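Local coordinates for ABC transporter substrate-binding protein (Rhizobium radiobacter, PDB 6TFS) that probably acts as the solute-binding component of an ABC transporter, and holds a glutamate-linked sugar derivative in this structure, at residues A[6-11]-A[199-204]. Sequence-based numbering, arbitrary orientation.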
# COMPACT_ATOMS: atom_id res chain seq x y z
N LEU A 6 -4.89 -23.22 -8.28
CA LEU A 6 -4.99 -21.90 -8.89
C LEU A 6 -3.63 -21.36 -9.38
O LEU A 6 -2.66 -21.42 -8.64
CB LEU A 6 -5.61 -20.92 -7.88
CG LEU A 6 -5.67 -19.42 -8.24
CD1 LEU A 6 -6.74 -19.15 -9.23
CD2 LEU A 6 -5.99 -18.60 -7.03
N SER A 7 -3.59 -20.82 -10.61
CA SER A 7 -2.42 -20.16 -11.20
C SER A 7 -2.71 -18.68 -11.35
O SER A 7 -3.71 -18.29 -11.95
CB SER A 7 -2.02 -20.78 -12.54
OG SER A 7 -1.19 -21.89 -12.27
N MSE A 8 -1.83 -17.87 -10.79
CA MSE A 8 -1.96 -16.43 -10.74
C MSE A 8 -0.67 -15.76 -11.24
O MSE A 8 0.42 -16.16 -10.83
CB MSE A 8 -2.18 -16.10 -9.27
CG MSE A 8 -2.81 -14.81 -9.03
SE MSE A 8 -3.13 -14.65 -7.11
CE MSE A 8 -3.00 -12.80 -7.10
N GLY A 9 -0.81 -14.74 -12.10
CA GLY A 9 0.30 -13.98 -12.67
C GLY A 9 0.25 -12.53 -12.26
O GLY A 9 -0.77 -11.86 -12.45
N VAL A 10 1.36 -12.03 -11.66
CA VAL A 10 1.42 -10.66 -11.13
C VAL A 10 2.52 -9.80 -11.79
O VAL A 10 3.50 -10.33 -12.31
CB VAL A 10 1.56 -10.66 -9.56
CG1 VAL A 10 0.40 -11.40 -8.90
CG2 VAL A 10 2.91 -11.21 -9.10
N ALA A 11 2.35 -8.46 -11.73
CA ALA A 11 3.35 -7.51 -12.25
C ALA A 11 4.45 -7.33 -11.18
O ALA A 11 4.46 -6.36 -10.44
CB ALA A 11 2.68 -6.17 -12.60
N ILE A 199 -1.81 -22.81 -4.69
CA ILE A 199 -1.71 -21.54 -5.40
C ILE A 199 -0.29 -21.48 -6.00
O ILE A 199 0.69 -21.62 -5.27
CB ILE A 199 -2.01 -20.25 -4.56
CG1 ILE A 199 -3.39 -20.31 -3.86
CG2 ILE A 199 -1.85 -18.96 -5.44
CD1 ILE A 199 -3.57 -19.30 -2.67
N SER A 200 -0.22 -21.29 -7.32
CA SER A 200 1.02 -21.06 -8.04
C SER A 200 0.99 -19.56 -8.39
O SER A 200 0.28 -19.14 -9.30
CB SER A 200 1.11 -21.94 -9.29
OG SER A 200 2.35 -21.69 -9.93
N TYR A 201 1.68 -18.76 -7.56
CA TYR A 201 1.77 -17.30 -7.65
C TYR A 201 3.05 -16.96 -8.45
O TYR A 201 4.16 -17.05 -7.94
CB TYR A 201 1.80 -16.73 -6.21
CG TYR A 201 1.75 -15.22 -6.12
CD1 TYR A 201 2.91 -14.46 -6.17
CD2 TYR A 201 0.54 -14.56 -5.87
CE1 TYR A 201 2.88 -13.07 -5.99
CE2 TYR A 201 0.49 -13.18 -5.70
CZ TYR A 201 1.66 -12.44 -5.75
OH TYR A 201 1.61 -11.09 -5.59
N ARG A 202 2.86 -16.59 -9.72
CA ARG A 202 3.91 -16.38 -10.71
C ARG A 202 4.27 -14.93 -11.00
O ARG A 202 3.40 -14.06 -11.18
CB ARG A 202 3.53 -17.09 -12.02
CG ARG A 202 3.27 -18.57 -11.78
CD ARG A 202 2.73 -19.25 -13.00
NE ARG A 202 2.33 -20.62 -12.71
CZ ARG A 202 2.04 -21.53 -13.63
NH1 ARG A 202 2.11 -21.22 -14.92
NH2 ARG A 202 1.67 -22.75 -13.28
N PHE A 203 5.59 -14.71 -11.07
CA PHE A 203 6.22 -13.42 -11.34
C PHE A 203 6.32 -13.23 -12.85
O PHE A 203 7.16 -13.84 -13.50
CB PHE A 203 7.60 -13.32 -10.64
CG PHE A 203 7.48 -13.48 -9.14
CD1 PHE A 203 6.70 -12.60 -8.39
CD2 PHE A 203 8.13 -14.53 -8.49
CE1 PHE A 203 6.54 -12.79 -7.00
CE2 PHE A 203 7.98 -14.71 -7.10
CZ PHE A 203 7.18 -13.84 -6.37
N LEU A 204 5.40 -12.43 -13.40
CA LEU A 204 5.28 -12.16 -14.83
C LEU A 204 5.15 -10.65 -15.06
O LEU A 204 4.08 -10.15 -15.43
CB LEU A 204 4.10 -12.96 -15.43
CG LEU A 204 4.26 -14.49 -15.48
CD1 LEU A 204 2.92 -15.17 -15.78
CD2 LEU A 204 5.33 -14.93 -16.52
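Met-8 and Val-10 pack against Tyr-201 where two parallel strands, 6-10 and 199-203, lie side by side in the mixed sheet of this family 5 solute-binding protein. The pair joins the N-terminal strand to one about 190 residues later. Strand 221-223 flanks 6-10 on its other edge, and strand 180-185 flanks 199-203.

The backbone donor alternates from strand to strand. The N of Ser-200 binds Leu-6 O, and the N of Met-8 binds Ser-200 O. Arg-202 N donates to Met-8 O at 2.7 Å, and Val-10 N to Arg-202 O at 2.9 Å. Leu-204 N extends the ladder past the strand end to Val-10 O, with an N-H...O angle of 151°, more bent than the other four.

Leu-6, Met-8, Val-10, Ile-199, Tyr-201 and Phe-203 share one face. Helix 26-35 packs on Met-8, Val-10 and Tyr-201. The Tyr-201 ring leans toward strand 6-10, because chi1 of -174° sets CG trans to the backbone N. Its CD2-CE2 side meets Met-8, a selenomethionine whose SE makes an oblique Met-aromatic contact, 5.0 Å from the ring centroid. Val-10 CG1 touches Tyr-201 CZ at 3.5 Å. Tyr-201 OH and Ser-27 OG share a hydrogen bond.

The opposite face carries Ser-7, Ser-200 and Arg-202. Glu-218 forms a salt bridge with Arg-202 NH1. Ser-7 OG sits over one guanidinium face, 3.2 Å from Arg-202 NH2, but the angle is too poor for a hydrogen bond. Arg-202 NE donates almost straight, in the guanidinium plane, to Ser-200 OG at 3.0 Å.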